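Local coordinates for protein triabin (Triatoma pallidipennis, PDB 1AVG) that inhibits thrombin through a 1:1 non-covalent complex, hindering fibrin formation and thrombin-induced platelet aggregation while only minimally suppressing thrombin's amidolytic activity, at residues G77-F82 with D95-S100; D4-E9 with L108-I113; E18-G23 with L125-T130; V38-T43 with T51-I56. All coordinates share one frame; numbering follows the deposited sequence.

Contact 1 of 4, residues G77-F82 with D95-S100; sequences GEQYSF and DFTFIS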
loop_
_atom_site.group_PDB
_atom_site.type_symbol
_atom_site.label_atom_id
_atom_site.label_comp_id
_atom_site.label_asym_id
_atom_site.label_seq_id
_atom_site.Cartn_x
_atom_site.Cartn_y
_atom_site.Cartn_z
ATOM N N GLY C 77 18.848 20.393 14.618
ATOM C CA GLY C 77 18.824 18.947 14.448
ATOM C C GLY C 77 17.913 18.394 13.363
ATOM O O GLY C 77 16.715 18.217 13.597
ATOM N N GLU C 78 18.485 18.105 12.190
ATOM C CA GLU C 78 17.757 17.548 11.040
ATOM C C GLU C 78 16.364 18.154 10.822
ATOM O O GLU C 78 15.412 17.447 10.489
ATOM C CB GLU C 78 17.662 16.010 11.155
ATOM C CG GLU C 78 16.944 15.474 12.417
ATOM C CD GLU C 78 16.822 13.947 12.471
ATOM O OE1 GLU C 78 17.682 13.237 11.898
ATOM O OE2 GLU C 78 15.860 13.457 13.105
ATOM N N GLN C 79 16.267 19.473 10.946
ATOM C CA GLN C 79 14.989 20.156 10.801
ATOM C C GLN C 79 15.169 21.520 10.141
ATOM O O GLN C 79 16.158 22.216 10.382
ATOM C CB GLN C 79 14.361 20.313 12.189
ATOM C CG GLN C 79 12.858 20.485 12.221
ATOM C CD GLN C 79 12.271 20.232 13.607
ATOM O OE1 GLN C 79 11.106 19.854 13.743
ATOM N NE2 GLN C 79 13.076 20.445 14.642
ATOM N N TYR C 80 14.239 21.862 9.256
ATOM C CA TYR C 80 14.266 23.139 8.556
ATOM C C TYR C 80 13.144 23.988 9.131
ATOM O O TYR C 80 11.973 23.640 8.997
ATOM C CB TYR C 80 14.083 22.923 7.053
ATOM C CG TYR C 80 15.230 22.160 6.430
ATOM C CD1 TYR C 80 15.495 20.841 6.796
ATOM C CD2 TYR C 80 16.083 22.771 5.516
ATOM C CE1 TYR C 80 16.582 20.150 6.277
ATOM C CE2 TYR C 80 17.176 22.090 4.987
ATOM C CZ TYR C 80 17.420 20.777 5.373
ATOM O OH TYR C 80 18.505 20.098 4.861
ATOM N N SER C 81 13.511 25.053 9.836
ATOM C CA SER C 81 12.541 25.938 10.469
ATOM C C SER C 81 12.332 27.250 9.719
ATOM O O SER C 81 13.286 27.840 9.212
ATOM C CB SER C 81 12.982 26.228 11.902
ATOM O OG SER C 81 13.224 25.023 12.609
ATOM N N PHE C 82 11.085 27.709 9.664
ATOM C CA PHE C 82 10.740 28.952 8.980
ATOM C C PHE C 82 9.808 29.813 9.821
ATOM O O PHE C 82 8.950 29.294 10.541
ATOM C CB PHE C 82 10.042 28.661 7.650
ATOM C CG PHE C 82 10.886 27.904 6.674
ATOM C CD1 PHE C 82 10.985 26.520 6.748
ATOM C CD2 PHE C 82 11.585 28.574 5.675
ATOM C CE1 PHE C 82 11.774 25.808 5.837
ATOM C CE2 PHE C 82 12.374 27.874 4.761
ATOM C CZ PHE C 82 12.470 26.486 4.844
ATOM N N ASP C 95 8.087 24.177 11.197
ATOM C CA ASP C 95 9.272 23.328 11.127
ATOM C C ASP C 95 8.926 22.136 10.251
ATOM O O ASP C 95 7.830 21.586 10.377
ATOM C CB ASP C 95 9.673 22.858 12.530
ATOM C CG ASP C 95 9.919 24.018 13.490
ATOM O OD1 ASP C 95 10.380 25.081 13.037
ATOM O OD2 ASP C 95 9.647 23.876 14.699
ATOM N N PHE C 96 9.808 21.799 9.312
ATOM C CA PHE C 96 9.591 20.663 8.408
ATOM C C PHE C 96 10.595 19.533 8.636
ATOM O O PHE C 96 11.807 19.770 8.629
ATOM C CB PHE C 96 9.752 21.080 6.946
ATOM C CG PHE C 96 8.816 22.153 6.493
ATOM C CD1 PHE C 96 7.541 22.272 7.031
ATOM C CD2 PHE C 96 9.213 23.039 5.494
ATOM C CE1 PHE C 96 6.674 23.260 6.578
ATOM C CE2 PHE C 96 8.357 24.028 5.034
ATOM C CZ PHE C 96 7.082 24.140 5.577
ATOM N N THR C 97 10.094 18.318 8.845
ATOM C CA THR C 97 10.944 17.132 9.006
ATOM C C THR C 97 10.575 16.294 7.788
ATOM O O THR C 97 9.474 15.741 7.717
ATOM C CB THR C 97 10.607 16.336 10.284
ATOM O OG1 THR C 97 10.854 17.142 11.441
ATOM C CG2 THR C 97 11.454 15.076 10.368
ATOM N N PHE C 98 11.448 16.270 6.792
ATOM C CA PHE C 98 11.146 15.525 5.587
ATOM C C PHE C 98 11.324 14.036 5.792
ATOM O O PHE C 98 12.411 13.582 6.129
ATOM C CB PHE C 98 11.995 16.040 4.435
ATOM C CG PHE C 98 11.726 17.481 4.094
ATOM C CD1 PHE C 98 12.390 18.507 4.765
ATOM C CD2 PHE C 98 10.777 17.817 3.136
ATOM C CE1 PHE C 98 12.108 19.850 4.490
ATOM C CE2 PHE C 98 10.490 19.154 2.855
ATOM C CZ PHE C 98 11.158 20.174 3.538
ATOM N N ILE C 99 10.243 13.286 5.594
ATOM C CA ILE C 99 10.234 11.828 5.759
ATOM C C ILE C 99 10.613 11.088 4.456
ATOM O O ILE C 99 11.552 10.290 4.429
ATOM C CB ILE C 99 8.819 11.317 6.202
ATOM C CG1 ILE C 99 8.192 12.235 7.262
ATOM C CG2 ILE C 99 8.902 9.891 6.716
ATOM C CD1 ILE C 99 8.926 12.304 8.574
ATOM N N SER C 100 9.885 11.382 3.381
ATOM C CA SER C 100 10.080 10.750 2.079
ATOM C C SER C 100 9.675 11.771 1.039
ATOM O O SER C 100 8.620 12.383 1.159
ATOM C CB SER C 100 9.163 9.528 1.959
ATOM O OG SER C 100 9.135 8.989 0.646
#
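Asp-95 sits at a non-hydrogen-bonded position across from Ser-81, where the CA atoms of Ser-81 and Asp-95 lie 4.2 Å apart. Both side chains leave the same face, Ser-81 OG and Asp-95 CG both standing anti to their carbonyl carbons, and Ser-81 OG donates to Asp-95 OD1 over 2.9 Å, approaching from well above the carboxylate plane. Gln-79, extended beyond CG, crosses this side chain obliquely and brings its OE1 to 3.5 Å from Asp-95 CB. Phe-96 follows in a hydrogen-bonded pair with Tyr-80: Phe-96 N reaches Tyr-80 O at 2.9 Å, and the longer return bond from Tyr-80 N to Phe-96 O (3.3 Å) is straight, at 180°. On the face opposite to Asp-95, Phe-96 CD2 meets Phe-82 CE1 at 3.8 Å, the two rings inclined by 41°. Thr-97 OG1 lies 3.6 Å from Gln-79 OE1, a contact and not a hydrogen bond. Phe-98 then turns its edge to the face of Tyr-80 in a T-shaped pair, centroids of the Tyr-80 and Phe-98 rings 5.9 Å apart and planes at 83°. Finally, Ile-99 and Ser-100 both face Leu-108 in a classic beta bulge, and Ser-100 OG hydrogen-bonds to another protein chain of the complex. This hairpin is thus two-sided. Tyr-80, Phe-82, Phe-96 and Phe-98 form an aromatic face that continues to Phe-42 and Phe-21 in the calycin barrel. The Asp-95 face is polar, and since Glu-93 OE1 lies close to Asp-95 OD2, one of these carboxylates may hold a proton more readily than usual.

Contact 2 of 4, residues D4-E9 with L108-I113; sequences DDCSIE and LVCRSI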
loop_
_atom_site.group_PDB
_atom_site.type_symbol
_atom_site.label_atom_id
_atom_site.label_comp_id
_atom_site.label_asym_id
_atom_site.label_seq_id
_atom_site.Cartn_x
_atom_site.Cartn_y
_atom_site.Cartn_z
ATOM N N ASP C 4 1.004 12.603 17.046
ATOM C CA ASP C 4 2.144 12.753 16.152
ATOM C C ASP C 4 3.168 13.700 16.778
ATOM O O ASP C 4 2.799 14.691 17.413
ATOM C CB ASP C 4 1.673 13.298 14.802
ATOM C CG ASP C 4 0.578 12.446 14.169
ATOM O OD1 ASP C 4 0.267 11.348 14.680
ATOM O OD2 ASP C 4 0.031 12.879 13.137
ATOM N N ASP C 5 4.450 13.403 16.589
ATOM C CA ASP C 5 5.505 14.235 17.154
ATOM C C ASP C 5 6.695 14.293 16.200
ATOM O O ASP C 5 7.570 13.429 16.222
ATOM C CB ASP C 5 5.928 13.685 18.523
ATOM C CG ASP C 5 6.554 14.745 19.417
ATOM O OD1 ASP C 5 5.823 15.644 19.890
ATOM O OD2 ASP C 5 7.776 14.671 19.660
ATOM N N CYS C 6 6.718 15.333 15.373
ATOM C CA CYS C 6 7.780 15.542 14.396
ATOM C C CYS C 6 9.152 15.581 15.049
ATOM O O CYS C 6 10.154 15.235 14.427
ATOM C CB CYS C 6 7.544 16.851 13.642
ATOM S SG CYS C 6 5.891 16.938 12.898
ATOM N N SER C 7 9.184 16.002 16.309
ATOM C CA SER C 7 10.425 16.101 17.069
ATOM C C SER C 7 11.141 14.750 17.169
ATOM O O SER C 7 12.349 14.657 16.930
ATOM C CB SER C 7 10.131 16.642 18.475
ATOM O OG SER C 7 9.105 17.624 18.452
ATOM N N ILE C 8 10.384 13.704 17.500
ATOM C CA ILE C 8 10.954 12.369 17.641
ATOM C C ILE C 8 10.888 11.559 16.349
ATOM O O ILE C 8 10.846 10.331 16.378
ATOM C CB ILE C 8 10.306 11.576 18.819
ATOM C CG1 ILE C 8 8.827 11.294 18.548
ATOM C CG2 ILE C 8 10.447 12.357 20.126
ATOM C CD1 ILE C 8 8.134 10.545 19.680
ATOM N N GLU C 9 10.859 12.251 15.217
ATOM C CA GLU C 9 10.826 11.584 13.924
ATOM C C GLU C 9 12.255 11.444 13.412
ATOM O O GLU C 9 13.214 11.735 14.127
ATOM C CB GLU C 9 9.977 12.375 12.920
ATOM C CG GLU C 9 8.545 11.867 12.760
ATOM C CD GLU C 9 8.460 10.509 12.071
ATOM O OE1 GLU C 9 9.400 10.140 11.331
ATOM O OE2 GLU C 9 7.444 9.805 12.266
ATOM N N LEU C 108 6.193 13.433 1.651
ATOM C CA LEU C 108 5.547 13.214 2.937
ATOM C C LEU C 108 6.424 14.021 3.891
ATOM O O LEU C 108 7.649 13.928 3.825
ATOM C CB LEU C 108 5.569 11.723 3.279
ATOM C CG LEU C 108 4.641 11.134 4.354
ATOM C CD1 LEU C 108 5.461 10.483 5.454
ATOM C CD2 LEU C 108 3.679 12.172 4.927
ATOM N N VAL C 109 5.815 14.823 4.758
ATOM C CA VAL C 109 6.561 15.695 5.670
ATOM C C VAL C 109 5.848 15.853 7.019
ATOM O O VAL C 109 4.624 15.879 7.078
ATOM C CB VAL C 109 6.723 17.128 5.017
ATOM C CG1 VAL C 109 7.309 18.117 5.994
ATOM C CG2 VAL C 109 7.596 17.065 3.776
ATOM N N CYS C 110 6.609 15.909 8.106
ATOM C CA CYS C 110 5.998 16.116 9.413
ATOM C C CYS C 110 6.186 17.600 9.686
ATOM O O CYS C 110 7.305 18.101 9.621
ATOM C CB CYS C 110 6.685 15.284 10.486
ATOM S SG CYS C 110 5.698 15.121 12.009
ATOM N N ARG C 111 5.086 18.307 9.924
ATOM C CA ARG C 111 5.111 19.741 10.164
ATOM C C ARG C 111 4.651 20.161 11.550
ATOM O O ARG C 111 3.661 19.651 12.078
ATOM C CB ARG C 111 4.246 20.414 9.113
ATOM C CG ARG C 111 4.028 21.908 9.251
ATOM C CD ARG C 111 3.770 22.443 7.853
ATOM N NE ARG C 111 2.660 23.384 7.690
ATOM C CZ ARG C 111 1.458 23.268 8.238
ATOM N NH1 ARG C 111 1.164 22.256 9.045
ATOM N NH2 ARG C 111 0.489 24.076 7.836
ATOM N N SER C 112 5.407 21.067 12.150
ATOM C CA SER C 112 5.065 21.601 13.452
ATOM C C SER C 112 4.796 23.075 13.247
ATOM O O SER C 112 5.679 23.809 12.792
ATOM C CB SER C 112 6.216 21.428 14.433
ATOM O OG SER C 112 6.446 20.060 14.673
ATOM N N ILE C 113 3.552 23.483 13.462
ATOM C CA ILE C 113 3.205 24.886 13.316
ATOM C C ILE C 113 3.049 25.382 14.736
ATOM O O ILE C 113 2.501 24.683 15.600
ATOM C CB ILE C 113 1.874 25.149 12.524
ATOM C CG1 ILE C 113 1.396 23.904 11.779
ATOM C CG2 ILE C 113 2.083 26.253 11.499
ATOM C CD1 ILE C 113 0.429 23.036 12.561
#
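The irregular segment 4-9 meets strand 108-113 essentially at one point, where the CA atoms of Cys-6 and Cys-110 are 5.3 Å apart; there it curls into a short turn, with Glu-9 N bonded to Cys-6 O at 3.2 Å. A disulfide makes the join, its SG atoms of Cys-6 and Cys-110 2.0 Å apart and its central torsion -78°. The two halves enter it differently: SG of Cys-6 is anti to its carbonyl carbon (chi1 -54°), whereas SG of Cys-110 is anti to its backbone N (chi1 -163°). In the calycin fold of triabin this bond ties the chain ahead of helix 17-20 to a barrel strand, a link spanning most of the sequence. Ser-112, two residues on along the same strand face, brings OG to 3.5 Å from Cys-6 CB. That hydroxyl is hydrogen-bonded to Asp-122 OD2, which also accepts from Cys-6 N, so a single carboxylate oxygen serves both segments. Toward the other end of the strand, Glu-9 CG rests 4.4 Å from Cys-110 SG, while Glu-9 OE2 bonds to Tyr-124 OH. Arg-111 leaves from the opposite face of the strand, forming a salt bridge with Glu-55 and a cation-pi contact with Tyr-58.

Contact 3 of 4, residues E18-G23 with L125-T130; sequences EEFFNG and LVFERT. Unlike the reference sequence in segment 125-130: Phe-127 (reference Leu).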
loop_
_atom_site.group_PDB
_atom_site.type_symbol
_atom_site.label_atom_id
_atom_site.label_comp_id
_atom_site.label_asym_id
_atom_site.label_seq_id
_atom_site.Cartn_x
_atom_site.Cartn_y
_atom_site.Cartn_z
ATOM N N GLU C 18 17.638 22.165 -1.922
ATOM C CA GLU C 18 17.392 23.047 -3.053
ATOM C C GLU C 18 16.572 22.449 -4.192
ATOM O O GLU C 18 16.133 23.173 -5.085
ATOM C CB GLU C 18 18.688 23.669 -3.569
ATOM C CG GLU C 18 18.483 25.071 -4.172
ATOM C CD GLU C 18 17.703 26.026 -3.252
ATOM O OE1 GLU C 18 17.957 26.047 -2.025
ATOM O OE2 GLU C 18 16.831 26.762 -3.765
ATOM N N GLU C 19 16.394 21.132 -4.195
ATOM C CA GLU C 19 15.576 20.508 -5.229
ATOM C C GLU C 19 14.139 20.663 -4.758
ATOM O O GLU C 19 13.206 20.721 -5.560
ATOM C CB GLU C 19 15.918 19.028 -5.410
ATOM C CG GLU C 19 17.080 18.760 -6.360
ATOM C CD GLU C 19 17.202 17.290 -6.741
ATOM O OE1 GLU C 19 17.617 16.476 -5.888
ATOM O OE2 GLU C 19 16.884 16.948 -7.900
ATOM N N PHE C 20 13.971 20.730 -3.441
ATOM C CA PHE C 20 12.652 20.902 -2.881
ATOM C C PHE C 20 12.248 22.364 -2.855
ATOM O O PHE C 20 11.181 22.714 -3.346
ATOM C CB PHE C 20 12.551 20.337 -1.471
ATOM C CG PHE C 20 11.184 20.496 -0.878
ATOM C CD1 PHE C 20 10.797 21.704 -0.293
ATOM C CD2 PHE C 20 10.249 19.474 -0.979
ATOM C CE1 PHE C 20 9.504 21.891 0.172
ATOM C CE2 PHE C 20 8.950 19.652 -0.513
ATOM C CZ PHE C 20 8.579 20.867 0.062
ATOM N N PHE C 21 13.054 23.200 -2.208
ATOM C CA PHE C 21 12.745 24.623 -2.125
ATOM C C PHE C 21 13.024 25.319 -3.441
ATOM O O PHE C 21 13.936 26.141 -3.571
ATOM C CB PHE C 21 13.483 25.287 -0.970
ATOM C CG PHE C 21 13.069 24.768 0.356
ATOM C CD1 PHE C 21 11.795 25.034 0.846
ATOM C CD2 PHE C 21 13.924 23.972 1.103
ATOM C CE1 PHE C 21 11.379 24.509 2.065
ATOM C CE2 PHE C 21 13.519 23.442 2.323
ATOM C CZ PHE C 21 12.245 23.709 2.806
ATOM N N ASN C 22 12.188 24.980 -4.408
ATOM C CA ASN C 22 12.262 25.511 -5.749
ATOM C C ASN C 22 10.932 25.148 -6.381
ATOM O O ASN C 22 10.488 24.006 -6.282
ATOM C CB ASN C 22 13.409 24.842 -6.509
ATOM C CG ASN C 22 13.493 25.287 -7.957
ATOM O OD1 ASN C 22 13.308 26.467 -8.273
ATOM N ND2 ASN C 22 13.783 24.343 -8.846
ATOM N N GLY C 23 10.254 26.134 -6.952
ATOM C CA GLY C 23 8.978 25.867 -7.592
ATOM C C GLY C 23 7.737 26.012 -6.728
ATOM O O GLY C 23 7.721 26.744 -5.735
ATOM N N LEU C 125 1.937 15.655 6.634
ATOM C CA LEU C 125 1.316 16.212 5.439
ATOM C C LEU C 125 1.982 15.714 4.162
ATOM O O LEU C 125 3.120 15.247 4.190
ATOM C CB LEU C 125 1.409 17.740 5.485
ATOM C CG LEU C 125 0.951 18.464 6.753
ATOM C CD1 LEU C 125 1.425 19.910 6.693
ATOM C CD2 LEU C 125 -0.552 18.392 6.897
ATOM N N VAL C 126 1.268 15.837 3.045
ATOM C CA VAL C 126 1.767 15.416 1.746
ATOM C C VAL C 126 1.744 16.579 0.754
ATOM O O VAL C 126 0.669 17.056 0.379
ATOM C CB VAL C 126 0.927 14.252 1.177
ATOM C CG1 VAL C 126 1.292 13.998 -0.282
ATOM C CG2 VAL C 126 1.148 13.003 1.993
ATOM N N PHE C 127 2.925 17.034 0.342
ATOM C CA PHE C 127 3.046 18.134 -0.610
ATOM C C PHE C 127 3.027 17.551 -2.014
ATOM O O PHE C 127 3.820 16.669 -2.338
ATOM C CB PHE C 127 4.362 18.897 -0.408
ATOM C CG PHE C 127 4.480 19.612 0.923
ATOM C CD1 PHE C 127 4.836 18.920 2.077
ATOM C CD2 PHE C 127 4.306 20.995 1.006
ATOM C CE1 PHE C 127 5.026 19.597 3.288
ATOM C CE2 PHE C 127 4.495 21.677 2.215
ATOM C CZ PHE C 127 4.855 20.978 3.350
ATOM N N GLU C 128 2.121 18.031 -2.848
ATOM C CA GLU C 128 2.018 17.552 -4.215
ATOM C C GLU C 128 2.693 18.501 -5.183
ATOM O O GLU C 128 2.667 19.711 -4.991
ATOM C CB GLU C 128 0.559 17.402 -4.610
ATOM C CG GLU C 128 -0.109 16.252 -3.928
ATOM C CD GLU C 128 -1.510 16.044 -4.416
ATOM O OE1 GLU C 128 -1.686 15.723 -5.615
ATOM O OE2 GLU C 128 -2.437 16.208 -3.596
ATOM N N ARG C 129 3.310 17.951 -6.216
ATOM C CA ARG C 129 3.970 18.770 -7.211
ATOM C C ARG C 129 2.954 19.103 -8.300
ATOM O O ARG C 129 3.070 20.120 -8.980
ATOM C CB ARG C 129 5.174 18.021 -7.784
ATOM C CG ARG C 129 6.274 18.903 -8.338
ATOM C CD ARG C 129 6.704 19.950 -7.332
ATOM N NE ARG C 129 8.155 20.035 -7.173
ATOM C CZ ARG C 129 8.819 21.151 -6.871
ATOM N NH1 ARG C 129 8.178 22.298 -6.698
ATOM N NH2 ARG C 129 10.129 21.108 -6.684
ATOM N N THR C 130 1.932 18.260 -8.430
ATOM C CA THR C 130 0.880 18.454 -9.428
ATOM C C THR C 130 -0.420 18.978 -8.801
ATOM O O THR C 130 -0.870 18.477 -7.761
ATOM C CB THR C 130 0.635 17.134 -10.235
ATOM O OG1 THR C 130 1.001 17.335 -11.607
ATOM C CG2 THR C 130 -0.826 16.657 -10.150
#
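Asn-22 O is gripped by two donors of one guanidinium: Arg-129 NH1 and Arg-129 NH2 each lie 2.9 Å from this carbonyl oxygen. The grip is end-on and nearly in the guanidinium plane, so both bonds to the single acceptor are bent, at 147° for NH1 and 145° for NH2. The arginine gets there with CG anti to its backbone N and bends at chi2 and chi3 that swing the head toward the end of helix 17-20. NH2 also comes within 3.3 Å of Glu-19 O, at too poor an angle for a hydrogen bond, though the carbonyls of the helix end should still favour the positive charge. Outside the two segments NH1 bonds to Thr-24 O, NE bonds to Tyr-103 O, and the cation lies against Trp-25. Gly-23 and Trp-25 fit the G-X-W signature of lipocalins, and an arginine from the end of the barrel packed on that tryptophan is a hallmark of the family. The second element is aromatic. Phe-20, its CG anti to the backbone N, directs an edge over the face of Phe-127, with CZ of Phe-20 4.4 Å from CG of Phe-127. This T-shaped pair has the ring centroids of Phe-20 and Phe-127 5.8 Å apart and planes at 89°. Immediately after the helix, Phe-21 centres an inverse gamma turn. Helix 17-20 thereby closes on the barrel, Phe-20 resting among Trp-25, Phe-98 and Ala-107, and Phe-127 of strand 122-128 reaching Ile-53 and strand 24-28.

Contact 4 of 4, residues V38-T43 with T51-I56; sequences VCQKFT and TQIVEI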
loop_
_atom_site.group_PDB
_atom_site.type_symbol
_atom_site.label_atom_id
_atom_site.label_comp_id
_atom_site.label_asym_id
_atom_site.label_seq_id
_atom_site.Cartn_x
_atom_site.Cartn_y
_atom_site.Cartn_z
ATOM N N VAL C 38 -4.443 29.504 0.831
ATOM C CA VAL C 38 -3.468 30.466 1.344
ATOM C C VAL C 38 -2.103 30.234 0.659
ATOM O O VAL C 38 -1.640 29.102 0.573
ATOM C CB VAL C 38 -3.373 30.312 2.888
ATOM C CG1 VAL C 38 -1.958 30.071 3.343
ATOM C CG2 VAL C 38 -3.948 31.526 3.575
ATOM N N CYS C 39 -1.497 31.275 0.099
ATOM C CA CYS C 39 -0.198 31.110 -0.551
ATOM C C CYS C 39 0.935 31.554 0.361
ATOM O O CYS C 39 0.929 32.671 0.884
ATOM C CB CYS C 39 -0.106 31.891 -1.862
ATOM S SG CYS C 39 1.561 31.812 -2.610
ATOM N N GLN C 40 1.916 30.675 0.532
ATOM C CA GLN C 40 3.071 30.945 1.376
ATOM C C GLN C 40 4.306 30.949 0.498
ATOM O O GLN C 40 4.532 30.002 -0.252
ATOM C CB GLN C 40 3.211 29.854 2.439
ATOM C CG GLN C 40 2.016 29.748 3.366
ATOM C CD GLN C 40 1.858 28.373 3.980
ATOM O OE1 GLN C 40 0.776 28.014 4.439
ATOM N NE2 GLN C 40 2.931 27.597 4.002
ATOM N N LYS C 41 5.085 32.020 0.566
ATOM C CA LYS C 41 6.303 32.116 -0.217
ATOM C C LYS C 41 7.475 31.869 0.703
ATOM O O LYS C 41 7.636 32.543 1.715
ATOM C CB LYS C 41 6.389 33.477 -0.895
ATOM C CG LYS C 41 5.326 33.615 -1.966
ATOM C CD LYS C 41 5.023 35.048 -2.361
ATOM C CE LYS C 41 3.902 35.053 -3.393
ATOM N NZ LYS C 41 3.477 36.406 -3.828
ATOM N N PHE C 42 8.225 30.817 0.401
ATOM C CA PHE C 42 9.380 30.430 1.196
ATOM C C PHE C 42 10.689 30.868 0.561
ATOM O O PHE C 42 10.847 30.864 -0.664
ATOM C CB PHE C 42 9.408 28.906 1.411
ATOM C CG PHE C 42 8.418 28.413 2.424
ATOM C CD1 PHE C 42 7.050 28.442 2.162
ATOM C CD2 PHE C 42 8.847 27.927 3.646
ATOM C CE1 PHE C 42 6.126 27.996 3.109
ATOM C CE2 PHE C 42 7.931 27.479 4.598
ATOM C CZ PHE C 42 6.565 27.515 4.327
ATOM N N THR C 43 11.621 31.255 1.415
ATOM C CA THR C 43 12.934 31.665 0.983
ATOM C C THR C 43 13.949 31.003 1.920
ATOM O O THR C 43 13.927 31.195 3.147
ATOM C CB THR C 43 13.050 33.221 0.912
ATOM O OG1 THR C 43 14.423 33.626 0.937
ATOM C CG2 THR C 43 12.287 33.881 2.039
ATOM N N THR C 51 10.090 29.319 -3.062
ATOM C CA THR C 51 9.123 28.245 -3.243
ATOM C C THR C 51 7.740 28.703 -2.829
ATOM O O THR C 51 7.579 29.339 -1.790
ATOM C CB THR C 51 9.484 27.048 -2.381
ATOM O OG1 THR C 51 10.904 26.871 -2.396
ATOM C CG2 THR C 51 8.813 25.795 -2.917
ATOM N N GLN C 52 6.742 28.382 -3.639
ATOM C CA GLN C 52 5.375 28.762 -3.327
ATOM C C GLN C 52 4.607 27.527 -2.889
ATOM O O GLN C 52 4.458 26.574 -3.660
ATOM C CB GLN C 52 4.690 29.379 -4.541
ATOM C CG GLN C 52 5.453 30.518 -5.183
ATOM C CD GLN C 52 4.772 31.019 -6.436
ATOM O OE1 GLN C 52 4.372 30.236 -7.300
ATOM N NE2 GLN C 52 4.622 32.330 -6.536
ATOM N N ILE C 53 4.192 27.510 -1.629
ATOM C CA ILE C 53 3.425 26.399 -1.096
ATOM C C ILE C 53 1.998 26.925 -1.036
ATOM O O ILE C 53 1.738 27.947 -0.406
ATOM C CB ILE C 53 3.857 26.016 0.340
ATOM C CG1 ILE C 53 5.375 25.788 0.428
ATOM C CG2 ILE C 53 3.089 24.785 0.803
ATOM C CD1 ILE C 53 5.841 24.382 0.156
ATOM N N VAL C 54 1.101 26.297 -1.779
ATOM C CA VAL C 54 -0.293 26.694 -1.774
ATOM C C VAL C 54 -0.975 25.688 -0.857
ATOM O O VAL C 54 -1.041 24.507 -1.183
ATOM C CB VAL C 54 -0.895 26.633 -3.192
ATOM C CG1 VAL C 54 -2.380 26.897 -3.153
ATOM C CG2 VAL C 54 -0.218 27.653 -4.083
ATOM N N GLU C 55 -1.402 26.141 0.319
ATOM C CA GLU C 55 -2.057 25.274 1.290
ATOM C C GLU C 55 -3.570 25.426 1.233
ATOM O O GLU C 55 -4.084 26.538 1.257
ATOM C CB GLU C 55 -1.545 25.572 2.697
ATOM C CG GLU C 55 -2.076 24.616 3.751
ATOM C CD GLU C 55 -1.238 24.602 5.009
ATOM O OE1 GLU C 55 -0.128 25.166 5.002
ATOM O OE2 GLU C 55 -1.683 24.020 6.014
ATOM N N ILE C 56 -4.280 24.303 1.217
ATOM C CA ILE C 56 -5.737 24.298 1.124
ATOM C C ILE C 56 -6.400 23.506 2.246
ATOM O O ILE C 56 -5.879 22.471 2.675
ATOM C CB ILE C 56 -6.171 23.647 -0.195
ATOM C CG1 ILE C 56 -5.454 24.306 -1.370
ATOM C CG2 ILE C 56 -7.662 23.765 -0.371
ATOM C CD1 ILE C 56 -4.991 23.331 -2.433
#
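Six backbone hydrogen bonds join the strands, two at each of three antiparallel hydrogen-bonded pairs: Val-38 with Glu-55, Gln-40 with Ile-53, and Phe-42 with Thr-51. The shortest runs from Phe-42 N to Thr-51 O, at 2.7 Å and straight (180°), whereas its return, Thr-51 N to Phe-42 O, is 3.0 Å and bent to 142°. Weaker CA-H...O contacts fill in between, with Gln-52 CA 3.4 Å from Gln-40 O and Lys-41 CA 3.4 Å from Thr-51 O. The pair is a beta hairpin of the calycin barrel, but strand 51-56 lies between 37-43 and 24-28, so the sheet order departs from the simple meander of most lipocalins. Apolar contact on the face of Phe-42 centres on Ile-53: its CG1, anti to the carbonyl carbon, reaches Phe-42 CE1 at 3.6 Å, and the ring passes on to Phe-82 and Phe-96. The opposite face, with Cys-39 and Val-54, is covered by helix 138-141, and Cys-39 is disulfide-bonded to Cys-142, the residue just after that helix. Polar side chains cross obliquely where Gln-40 meets Glu-55. Glu-55 is extended, CG anti to the backbone N (chi1 -174°), and its OE2 is hydrogen-bonded to His-29 NE2 besides its salt bridge to Arg-111.

All four contacts belong to one barrel. Contacts 1 and 2, with centres about 8 Å apart, share the pairing of strands 92-101 and 106-115: Thr-97 O lies 2.9 Å from Cys-110 N, a probable hydrogen bond. Contact 3 meets contact 1 through phenylalanines, Phe-82 CZ lying 3.5 Å from Phe-21 CZ, and contact 4 through Gly-23 O and Gln-52 N, probably hydrogen-bonded at 2.8 Å. Across the interior, contacts 2 and 4, centres about 18 Å apart, are joined by the salt bridge of Arg-111 NH2 with Glu-55 OE2 (2.8 Å). Segments of contacts 1, 2 and 3 also touch another protein chain of the complex, whereas those of contact 4 do not.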